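Side-chain contacts in ferulic acid decarboxylase 1 (Candida dubliniensis, PDB 4ZAD), which probably catalyses the reversible decarboxylation of aromatic carboxylic acids such as ferulic, p-coumaric and cinnamic acid, with the help of a prenylated flavin cofactor: residues A85-H90 and H331-G336; L89-D94 and A226-S231. All blocks are in the same frame, centred on the assembly; numbering follows the deposited sequence.

Interaction 1 (A85-H90 and H331-G336). With 4LU (1-deoxy-5-O-phosphono-1-(3,3,4,5-tetramethyl-9,11-dioxo-2,3,8,9,10,11-hexahydro-7H-quinolino[1,8-fg]pteridin-12-ium-7-y l)-D-ribitol), chain E.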
ATOM      1  N   ALA A  85      10.996   3.220 -18.319  1.00 26.21           N
ATOM      2  CA  ALA A  85      11.841   3.281 -19.503  1.00 25.08           C
ATOM      3  C   ALA A  85      11.890   1.986 -20.304  1.00 24.36           C
ATOM      4  O   ALA A  85      11.812   2.017 -21.541  1.00 24.93           O
ATOM      5  CB  ALA A  85      13.273   3.678 -19.132  1.00 24.98           C
ATOM      6  N   ARG A  86      12.061   0.863 -19.634  1.00 22.44           N
ATOM      7  CA  ARG A  86      12.295  -0.330 -20.374  1.00 22.51           C
ATOM      8  C   ARG A  86      10.997  -0.686 -21.091  1.00 22.19           C
ATOM      9  O   ARG A  86      10.998  -1.192 -22.204  1.00 22.20           O
ATOM     10  CB  ARG A  86      12.793  -1.456 -19.462  1.00 22.91           C
ATOM     11  CG  ARG A  86      14.169  -1.176 -18.834  1.00 23.83           C
ATOM     12  CD  ARG A  86      14.778  -2.358 -18.010  1.00 25.93           C
ATOM     13  NE  ARG A  86      15.685  -1.817 -17.011  1.00 25.50           N
ATOM     14  CZ  ARG A  86      16.019  -2.380 -15.857  1.00 26.71           C
ATOM     15  NH1 ARG A  86      15.578  -3.585 -15.494  1.00 26.01           N
ATOM     16  NH2 ARG A  86      16.822  -1.702 -15.040  1.00 28.39           N
ATOM     17  N   ILE A  87       9.880  -0.364 -20.474  1.00 22.09           N
ATOM     18  CA  ILE A  87       8.598  -0.668 -21.070  1.00 22.28           C
ATOM     19  C   ILE A  87       8.388   0.240 -22.282  1.00 23.06           C
ATOM     20  O   ILE A  87       8.082  -0.239 -23.351  1.00 24.07           O
ATOM     21  CB  ILE A  87       7.472  -0.575 -20.040  1.00 21.31           C
ATOM     22  CG1 ILE A  87       7.838  -1.384 -18.801  1.00 21.05           C
ATOM     23  CG2 ILE A  87       6.214  -1.132 -20.616  1.00 20.46           C
ATOM     24  CD1 ILE A  87       8.093  -2.881 -19.094  1.00 17.42           C
ATOM     25  N   ALA A  88       8.623   1.536 -22.143  1.00 23.95           N
ATOM     26  CA  ALA A  88       8.516   2.457 -23.288  1.00 24.00           C
ATOM     27  C   ALA A  88       9.382   1.993 -24.421  1.00 24.03           C
ATOM     28  O   ALA A  88       8.995   2.082 -25.569  1.00 23.24           O
ATOM     29  CB  ALA A  88       8.916   3.868 -22.890  1.00 24.30           C
ATOM     30  N   LEU A  89      10.564   1.483 -24.097  1.00 24.81           N
ATOM     31  CA  LEU A  89      11.526   1.131 -25.141  1.00 25.24           C
ATOM     32  C   LEU A  89      11.041  -0.027 -25.992  1.00 25.62           C
ATOM     33  O   LEU A  89      11.268  -0.038 -27.197  1.00 26.47           O
ATOM     34  CB  LEU A  89      12.923   0.869 -24.569  1.00 25.34           C
ATOM     35  CG  LEU A  89      13.611   2.190 -24.196  1.00 26.17           C
ATOM     36  CD1 LEU A  89      14.867   1.887 -23.399  1.00 26.11           C
ATOM     37  CD2 LEU A  89      13.920   3.093 -25.422  1.00 24.23           C
ATOM     38  N   HIS A  90      10.321  -0.966 -25.390  1.00 25.68           N
ATOM     39  CA  HIS A  90       9.789  -2.109 -26.135  1.00 25.78           C
ATOM     40  C   HIS A  90       8.942  -1.631 -27.279  1.00 25.74           C
ATOM     41  O   HIS A  90       8.878  -2.275 -28.300  1.00 26.05           O
ATOM     42  CB  HIS A  90       8.927  -3.015 -25.246  1.00 25.95           C
ATOM     43  CG  HIS A  90       9.711  -4.021 -24.462  1.00 26.02           C
ATOM     44  ND1 HIS A  90      10.534  -3.668 -23.420  1.00 23.75           N
ATOM     45  CD2 HIS A  90       9.758  -5.374 -24.544  1.00 27.09           C
ATOM     46  CE1 HIS A  90      11.067  -4.763 -22.902  1.00 28.15           C
ATOM     47  NE2 HIS A  90      10.621  -5.812 -23.572  1.00 26.34           N
ATOM     48  N   HIS A 331       4.231  -8.066 -13.603  1.00 25.30           N
ATOM     49  CA  HIS A 331       3.450  -6.935 -13.127  1.00 25.09           C
ATOM     50  C   HIS A 331       3.332  -5.847 -14.221  1.00 24.49           C
ATOM     51  O   HIS A 331       2.217  -5.452 -14.632  1.00 23.62           O
ATOM     52  CB  HIS A 331       4.039  -6.456 -11.789  1.00 25.04           C
ATOM     53  CG  HIS A 331       4.348  -7.590 -10.857  1.00 26.57           C
ATOM     54  ND1 HIS A 331       3.405  -8.537 -10.513  1.00 28.90           N
ATOM     55  CD2 HIS A 331       5.501  -7.983 -10.267  1.00 26.46           C
ATOM     56  CE1 HIS A 331       3.953  -9.433  -9.716  1.00 28.26           C
ATOM     57  NE2 HIS A 331       5.224  -9.119  -9.549  1.00 29.42           N
ATOM     58  N   THR A 332       4.473  -5.393 -14.714  1.00 24.55           N
ATOM     59  CA  THR A 332       4.487  -4.325 -15.692  1.00 24.38           C
ATOM     60  C   THR A 332       3.847  -4.797 -16.994  1.00 24.73           C
ATOM     61  O   THR A 332       3.114  -4.031 -17.640  1.00 24.52           O
ATOM     62  CB  THR A 332       5.873  -3.891 -16.021  1.00 24.40           C
ATOM     63  OG1 THR A 332       6.624  -5.036 -16.431  1.00 23.28           O
ATOM     64  CG2 THR A 332       6.516  -3.192 -14.830  1.00 24.36           C
ATOM     65  N   LEU A 333       4.111  -6.038 -17.381  1.00 23.89           N
ATOM     66  CA  LEU A 333       3.584  -6.512 -18.641  1.00 24.38           C
ATOM     67  C   LEU A 333       2.261  -7.255 -18.447  1.00 23.98           C
ATOM     68  O   LEU A 333       1.328  -7.051 -19.214  1.00 25.67           O
ATOM     69  CB  LEU A 333       4.593  -7.404 -19.408  1.00 25.03           C
ATOM     70  CG  LEU A 333       5.847  -6.777 -20.024  1.00 25.58           C
ATOM     71  CD1 LEU A 333       6.594  -7.807 -20.819  1.00 24.81           C
ATOM     72  CD2 LEU A 333       5.480  -5.557 -20.915  1.00 28.80           C
ATOM     73  N   ILE A 334       2.146  -8.116 -17.450  1.00 22.60           N
ATOM     74  CA  ILE A 334       0.915  -8.874 -17.337  1.00 21.26           C
ATOM     75  C   ILE A 334      -0.156  -7.918 -16.875  1.00 21.32           C
ATOM     76  O   ILE A 334      -1.217  -7.863 -17.473  1.00 21.91           O
ATOM     77  CB  ILE A 334       1.016 -10.098 -16.413  1.00 20.50           C
ATOM     78  CG1 ILE A 334       1.933 -11.162 -17.026  1.00 19.48           C
ATOM     79  CG2 ILE A 334      -0.400 -10.674 -16.142  1.00 18.36           C
ATOM     80  CD1 ILE A 334       2.054 -12.420 -16.183  1.00 18.63           C
ATOM     81  N   GLY A 335       0.112  -7.169 -15.820  1.00 20.66           N
ATOM     82  CA  GLY A 335      -0.853  -6.180 -15.376  1.00 21.52           C
ATOM     83  C   GLY A 335      -1.038  -4.948 -16.281  1.00 22.03           C
ATOM     84  O   GLY A 335      -2.177  -4.504 -16.520  1.00 22.47           O
ATOM     85  N   GLY A 336       0.073  -4.384 -16.759  1.00 22.08           N
ATOM     86  CA  GLY A 336       0.028  -3.187 -17.574  1.00 22.38           C
ATOM     87  C   GLY A 336      -0.774  -3.446 -18.813  1.00 22.72           C
ATOM     88  O   GLY A 336      -1.568  -2.618 -19.251  1.00 22.64           O
TER
HETATM   89  C9  4LU E 603       3.295 -13.228 -19.060  1.00 25.48           C
HETATM   90  C8  4LU E 603       4.633 -12.813 -19.065  1.00 23.73           C
HETATM   91  C7  4LU E 603       5.640 -13.638 -18.543  1.00 23.50           C
HETATM   92  C10 4LU E 603       1.428 -16.409 -19.014  1.00 31.52           C
HETATM   93  C6  4LU E 603       5.233 -14.926 -17.912  1.00 26.69           C
HETATM   94  N3  4LU E 603       0.881 -19.071 -18.743  1.00 35.70           N
HETATM   95  C2  4LU E 603       0.028 -18.284 -19.410  1.00 33.13           C
HETATM   96  C13 4LU E 603       6.915 -16.475 -18.551  1.00 29.97           C
HETATM   97  C5  4LU E 603       6.230 -15.849 -17.360  1.00 29.47           C
HETATM   98  C1  4LU E 603       4.252 -17.297 -16.815  1.00 31.33           C
HETATM   99  O2  4LU E 603      -0.978 -18.818 -19.896  1.00 30.21           O
HETATM  100  N1  4LU E 603       0.295 -16.962 -19.542  1.00 33.42           N
HETATM  101  C4  4LU E 603       2.005 -18.577 -18.183  1.00 34.33           C
HETATM  102  O4  4LU E 603       2.708 -19.430 -17.590  1.00 35.46           O
HETATM  103  C4A 4LU E 603       2.310 -17.240 -18.290  1.00 31.85           C
HETATM  104  N5  4LU E 603       3.386 -16.510 -17.388  1.00 30.35           N
HETATM  105  C3  4LU E 603       5.616 -17.031 -16.777  1.00 31.29           C
HETATM  106  C12 4LU E 603       7.284 -15.192 -16.475  1.00 25.41           C
HETATM  107  C5A 4LU E 603       3.791 -15.287 -17.895  1.00 26.84           C
HETATM  108  C7M 4LU E 603       7.095 -13.247 -18.549  1.00 18.57           C
HETATM  109  C8M 4LU E 603       4.929 -11.480 -19.701  1.00 19.71           C
HETATM  110  C9A 4LU E 603       2.882 -14.502 -18.641  1.00 26.54           C
HETATM  111  N10 4LU E 603       1.679 -15.081 -19.179  1.00 26.88           N
HETATM  112  C1' 4LU E 603       0.475 -14.263 -19.384  1.00 25.72           C
HETATM  113  C2' 4LU E 603       0.181 -14.228 -20.884  1.00 23.97           C
HETATM  114  O2' 4LU E 603       1.404 -13.927 -21.585  1.00 25.48           O
HETATM  115  C3' 4LU E 603      -0.923 -13.223 -21.241  1.00 22.32           C
HETATM  116  O3' 4LU E 603      -2.164 -13.621 -20.621  1.00 19.77           O
HETATM  117  C4' 4LU E 603      -1.129 -13.096 -22.765  1.00 20.41           C
HETATM  118  O4' 4LU E 603      -2.366 -12.423 -23.021  1.00 16.95           O
HETATM  119  C5' 4LU E 603      -1.204 -14.472 -23.448  1.00 20.03           C
HETATM  120  O5' 4LU E 603      -1.452 -14.403 -24.838  1.00 15.72           O
HETATM  121  P   4LU E 603      -2.864 -14.715 -25.493  1.00 19.83           P
HETATM  122  O2P 4LU E 603      -2.429 -14.699 -26.959  1.00 13.58           O
HETATM  123  O3P 4LU E 603      -3.749 -13.551 -24.999  1.00 16.03           O
HETATM  124  O1P 4LU E 603      -3.302 -16.058 -24.947  1.00 15.88           O
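Ile87, in helix 85-90, faces Thr332 of 331-336, and their CA atoms, 7.7 Å apart, are the nearest pair between the two backbones. The reach across is made by a single methyl. With CG1 anti to the carbonyl carbon (chi1 -50°), Ile87 sends CD1 over to Thr332, 3.7 Å from OG1 and 3.9 Å from CB. That hydroxyl is hydrogen-bonded to the carbonyl of Gly75, so the isoleucine methyl abuts a polar group with a partner of its own. Leu333 brings CD2 to 4.2 Å from the same methyl, Ile87 CD1, while its CB and CD1 skirt the cofactor methyl C8M. Next along, Ile334 lies over one face of the flavin's benzenoid ring, its CD1 3.2 Å from the cofactor's C9. Within 85-90, His90 turns back on its own helix: ND1 donates to Arg86 O (2.8 Å, N-H...O angle 169°), which lies in the imidazole plane; ND1 comes from above the Arg86 carbonyl plane and His90 N from the other face of that carbonyl. No hydrogen bond crosses between the segments, so cohesion rests on buried van der Waals contact, with the Thr332 hydroxyl satisfied by Gly75 and His90 ND1 within its own helix.

Interaction 2 (L89-D94 and A226-S231). With K (potassium ion), chain D; 4LU (1-deoxy-5-O-phosphono-1-(3,3,4,5-tetramethyl-9,11-dioxo-2,3,8,9,10,11-hexahydro-7H-quinolino[1,8-fg]pteridin-12-ium-7-y l)-D-ribitol), chain E.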
ATOM      1  N   LEU A  89      10.564   1.483 -24.097  1.00 24.81           N
ATOM      2  CA  LEU A  89      11.526   1.131 -25.141  1.00 25.24           C
ATOM      3  C   LEU A  89      11.041  -0.027 -25.992  1.00 25.62           C
ATOM      4  O   LEU A  89      11.268  -0.038 -27.197  1.00 26.47           O
ATOM      5  CB  LEU A  89      12.923   0.869 -24.569  1.00 25.34           C
ATOM      6  CG  LEU A  89      13.611   2.190 -24.196  1.00 26.17           C
ATOM      7  CD1 LEU A  89      14.867   1.887 -23.399  1.00 26.11           C
ATOM      8  CD2 LEU A  89      13.920   3.093 -25.422  1.00 24.23           C
ATOM      9  N   HIS A  90      10.321  -0.966 -25.390  1.00 25.68           N
ATOM     10  CA  HIS A  90       9.789  -2.109 -26.135  1.00 25.78           C
ATOM     11  C   HIS A  90       8.942  -1.631 -27.279  1.00 25.74           C
ATOM     12  O   HIS A  90       8.878  -2.275 -28.300  1.00 26.05           O
ATOM     13  CB  HIS A  90       8.927  -3.015 -25.246  1.00 25.95           C
ATOM     14  CG  HIS A  90       9.711  -4.021 -24.462  1.00 26.02           C
ATOM     15  ND1 HIS A  90      10.534  -3.668 -23.420  1.00 23.75           N
ATOM     16  CD2 HIS A  90       9.758  -5.374 -24.544  1.00 27.09           C
ATOM     17  CE1 HIS A  90      11.067  -4.763 -22.902  1.00 28.15           C
ATOM     18  NE2 HIS A  90      10.621  -5.812 -23.572  1.00 26.34           N
ATOM     19  N   LEU A  91       8.275  -0.509 -27.104  1.00 26.18           N
ATOM     20  CA  LEU A  91       7.428   0.010 -28.139  1.00 26.97           C
ATOM     21  C   LEU A  91       8.160   1.058 -28.976  1.00 27.60           C
ATOM     22  O   LEU A  91       7.530   1.781 -29.729  1.00 28.01           O
ATOM     23  CB  LEU A  91       6.151   0.590 -27.516  1.00 27.30           C
ATOM     24  CG  LEU A  91       5.254  -0.460 -26.854  1.00 27.17           C
ATOM     25  CD1 LEU A  91       4.338   0.148 -25.829  1.00 25.36           C
ATOM     26  CD2 LEU A  91       4.479  -1.245 -27.919  1.00 27.47           C
ATOM     27  N   GLY A  92       9.482   1.131 -28.862  1.00 28.07           N
ATOM     28  CA  GLY A  92      10.248   2.191 -29.541  1.00 29.11           C
ATOM     29  C   GLY A  92       9.831   3.645 -29.282  1.00 29.30           C
ATOM     30  O   GLY A  92       9.919   4.485 -30.152  1.00 28.52           O
ATOM     31  N   LEU A  93       9.363   3.930 -28.077  1.00 30.55           N
ATOM     32  CA  LEU A  93       8.924   5.268 -27.710  1.00 31.08           C
ATOM     33  C   LEU A  93      10.057   5.963 -26.988  1.00 31.78           C
ATOM     34  O   LEU A  93      11.052   5.340 -26.658  1.00 32.24           O
ATOM     35  CB  LEU A  93       7.724   5.186 -26.762  1.00 31.02           C
ATOM     36  CG  LEU A  93       6.436   4.467 -27.181  1.00 29.65           C
ATOM     37  CD1 LEU A  93       5.568   4.307 -25.973  1.00 24.63           C
ATOM     38  CD2 LEU A  93       5.697   5.255 -28.258  1.00 28.74           C
ATOM     39  N   ASP A  94       9.889   7.258 -26.730  1.00 32.86           N
ATOM     40  CA  ASP A  94      10.806   8.007 -25.882  1.00 33.19           C
ATOM     41  C   ASP A  94      10.833   7.320 -24.528  1.00 32.87           C
ATOM     42  O   ASP A  94       9.794   7.054 -23.946  1.00 32.16           O
ATOM     43  CB  ASP A  94      10.367   9.472 -25.751  1.00 33.97           C
ATOM     44  CG  ASP A  94      11.328  10.323 -24.860  1.00 34.70           C
ATOM     45  OD1 ASP A  94      11.621   9.931 -23.720  1.00 35.14           O
ATOM     46  OD2 ASP A  94      11.771  11.403 -25.297  1.00 37.62           O
ATOM     47  N   ALA A 226       7.063  -7.228 -30.299  1.00 23.13           N
ATOM     48  CA  ALA A 226       6.414  -8.541 -30.460  1.00 23.60           C
ATOM     49  C   ALA A 226       6.255  -9.266 -29.120  1.00 23.96           C
ATOM     50  O   ALA A 226       5.219  -9.889 -28.861  1.00 23.06           O
ATOM     51  CB  ALA A 226       7.202  -9.445 -31.469  1.00 23.07           C
ATOM     52  N   ILE A 227       7.277  -9.199 -28.267  1.00 24.34           N
ATOM     53  CA  ILE A 227       7.197  -9.892 -26.991  1.00 24.60           C
ATOM     54  C   ILE A 227       6.265  -9.101 -26.074  1.00 23.87           C
ATOM     55  O   ILE A 227       5.557  -9.672 -25.282  1.00 24.48           O
ATOM     56  CB  ILE A 227       8.623 -10.185 -26.344  1.00 25.25           C
ATOM     57  CG1 ILE A 227       8.550 -11.346 -25.320  1.00 25.73           C
ATOM     58  CG2 ILE A 227       9.219  -8.915 -25.664  1.00 25.95           C
ATOM     59  CD1 ILE A 227       8.419 -12.713 -25.954  1.00 27.53           C
ATOM     60  N   LEU A 228       6.239  -7.785 -26.176  1.00 23.34           N
ATOM     61  CA  LEU A 228       5.234  -7.017 -25.403  1.00 22.68           C
ATOM     62  C   LEU A 228       3.781  -7.514 -25.734  1.00 22.23           C
ATOM     63  O   LEU A 228       3.023  -8.009 -24.875  1.00 21.14           O
ATOM     64  CB  LEU A 228       5.402  -5.507 -25.666  1.00 22.27           C
ATOM     65  CG  LEU A 228       4.646  -4.547 -24.715  1.00 24.07           C
ATOM     66  CD1 LEU A 228       5.410  -3.226 -24.441  1.00 23.03           C
ATOM     67  CD2 LEU A 228       3.243  -4.259 -25.265  1.00 23.81           C
ATOM     68  N   VAL A 229       3.398  -7.404 -27.001  1.00 22.28           N
ATOM     69  CA  VAL A 229       2.073  -7.895 -27.418  1.00 21.97           C
ATOM     70  C   VAL A 229       1.869  -9.392 -27.123  1.00 21.45           C
ATOM     71  O   VAL A 229       0.763  -9.796 -26.793  1.00 20.98           O
ATOM     72  CB  VAL A 229       1.777  -7.556 -28.888  1.00 21.73           C
ATOM     73  CG1 VAL A 229       0.431  -8.101 -29.322  1.00 20.03           C
ATOM     74  CG2 VAL A 229       1.807  -6.033 -29.045  1.00 21.93           C
ATOM     75  N   SER A 230       2.933 -10.184 -27.205  1.00 20.85           N
ATOM     76  CA  SER A 230       2.857 -11.589 -26.869  1.00 21.09           C
ATOM     77  C   SER A 230       2.307 -11.715 -25.450  1.00 20.75           C
ATOM     78  O   SER A 230       1.613 -12.659 -25.102  1.00 18.78           O
ATOM     79  CB  SER A 230       4.230 -12.315 -26.983  1.00 21.71           C
ATOM     80  OG  SER A 230       4.612 -12.552 -28.330  1.00 21.41           O
ATOM     81  N   SER A 231       2.583 -10.718 -24.647  1.00 22.29           N
ATOM     82  CA  SER A 231       2.072 -10.690 -23.291  1.00 23.13           C
ATOM     83  C   SER A 231       0.686 -10.017 -23.070  1.00 22.56           C
ATOM     84  O   SER A 231       0.151 -10.055 -21.960  1.00 23.50           O
ATOM     85  CB  SER A 231       3.142 -10.049 -22.429  1.00 23.27           C
ATOM     86  OG  SER A 231       2.702 -10.097 -21.075  1.00 29.07           O
TER
HETATM   87  K     K D 602      -0.982 -12.285 -26.808  1.00 21.99           K
HETATM   88  C9  4LU E 603       3.295 -13.228 -19.060  1.00 25.48           C
HETATM   89  C8  4LU E 603       4.633 -12.813 -19.065  1.00 23.73           C
HETATM   90  C7  4LU E 603       5.640 -13.638 -18.543  1.00 23.50           C
HETATM   91  C10 4LU E 603       1.428 -16.409 -19.014  1.00 31.52           C
HETATM   92  C6  4LU E 603       5.233 -14.926 -17.912  1.00 26.69           C
HETATM   93  N3  4LU E 603       0.881 -19.071 -18.743  1.00 35.70           N
HETATM   94  C2  4LU E 603       0.028 -18.284 -19.410  1.00 33.13           C
HETATM   95  C13 4LU E 603       6.915 -16.475 -18.551  1.00 29.97           C
HETATM   96  C5  4LU E 603       6.230 -15.849 -17.360  1.00 29.47           C
HETATM   97  C1  4LU E 603       4.252 -17.297 -16.815  1.00 31.33           C
HETATM   98  O2  4LU E 603      -0.978 -18.818 -19.896  1.00 30.21           O
HETATM   99  N1  4LU E 603       0.295 -16.962 -19.542  1.00 33.42           N
HETATM  100  C4  4LU E 603       2.005 -18.577 -18.183  1.00 34.33           C
HETATM  101  O4  4LU E 603       2.708 -19.430 -17.590  1.00 35.46           O
HETATM  102  C4A 4LU E 603       2.310 -17.240 -18.290  1.00 31.85           C
HETATM  103  N5  4LU E 603       3.386 -16.510 -17.388  1.00 30.35           N
HETATM  104  C3  4LU E 603       5.616 -17.031 -16.777  1.00 31.29           C
HETATM  105  C12 4LU E 603       7.284 -15.192 -16.475  1.00 25.41           C
HETATM  106  C5A 4LU E 603       3.791 -15.287 -17.895  1.00 26.84           C
HETATM  107  C7M 4LU E 603       7.095 -13.247 -18.549  1.00 18.57           C
HETATM  108  C8M 4LU E 603       4.929 -11.480 -19.701  1.00 19.71           C
HETATM  109  C9A 4LU E 603       2.882 -14.502 -18.641  1.00 26.54           C
HETATM  110  N10 4LU E 603       1.679 -15.081 -19.179  1.00 26.88           N
HETATM  111  C1' 4LU E 603       0.475 -14.263 -19.384  1.00 25.72           C
HETATM  112  C2' 4LU E 603       0.181 -14.228 -20.884  1.00 23.97           C
HETATM  113  O2' 4LU E 603       1.404 -13.927 -21.585  1.00 25.48           O
HETATM  114  C3' 4LU E 603      -0.923 -13.223 -21.241  1.00 22.32           C
HETATM  115  O3' 4LU E 603      -2.164 -13.621 -20.621  1.00 19.77           O
HETATM  116  C4' 4LU E 603      -1.129 -13.096 -22.765  1.00 20.41           C
HETATM  117  O4' 4LU E 603      -2.366 -12.423 -23.021  1.00 16.95           O
HETATM  118  C5' 4LU E 603      -1.204 -14.472 -23.448  1.00 20.03           C
HETATM  119  O5' 4LU E 603      -1.452 -14.403 -24.838  1.00 15.72           O
HETATM  120  P   4LU E 603      -2.864 -14.715 -25.493  1.00 19.83           P
HETATM  121  O2P 4LU E 603      -2.429 -14.699 -26.959  1.00 13.58           O
HETATM  122  O3P 4LU E 603      -3.749 -13.551 -24.999  1.00 16.03           O
HETATM  123  O1P 4LU E 603      -3.302 -16.058 -24.947  1.00 15.88           O
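Apolar contact carries this meeting of His90 and Leu91 with Ile227 and Leu228; the closest CA pair is His90 and Leu228, at 6.7 Å. Leu228 does most of the touching: its CG stands anti to the backbone N (chi1 -167°), and CD1 touches both residues opposite, 3.6 Å from His90 CB and 3.7 Å from Leu91 CG. The two leucine side chains meet at about a right angle, and both also touch Leu106 of helix 99-108. Ile227 works on the imidazole, placing CG2 at the ring edge near its plane, 3.8 Å from His90 CD2. Phe12 adds an edge-to-face ring contact to the same histidine, whose NE2 has a weak hydrogen bond with the Tyr160 hydroxyl while ND1 is held by Arg86 O.

No hydrogen bond crosses between the segments. Ser230 OG donates to Ala226 O (2.8 Å) from above the carbonyl plane, while Ser230 N reaches that oxygen from the other face. Helix 85-90 closes in a Schellman motif (Leu93 N to Ala88 O, Gly92 N to Leu89 O), with Gly92, at positive phi, as its C-prime residue.

Metal bonds lie at the far end of helix 224-230. Val229 O and Ser230 O bind the potassium ion at 3.0 and 3.1 Å, and it also takes O5' and O2P of the cofactor. Trp175 O, Met232 O and Glu240 OE1 complete its shell. The arrangement joins a hydrophobic seam, between helix 224-230 and the end of helix 85-90 with its following turn, to carbonyls that help anchor the prenylated-flavin phosphate through potassium, in the cofactor site of this UbiD-family enzyme.

In the fold
Following the chain from the N terminus, helix 85-90 and the turn after it supply one side of both contacts, with Leu89 and His90 common to the two. Interaction 2 closes first, when the chain returns at 226-231; interaction 1 closes later, at 331-336. Both loops start from the same stretch, and the longer one runs on past the closure of the shorter. Together they tie the N-terminal family region to the Rift-related region and to the start of the C-terminal region. The returning segments also touch each other: Leu333 packs against Leu228 and Ser231. All three regions therefore converge beside the prenylated flavin, with 226-231 and 331-336 both touching the cofactor.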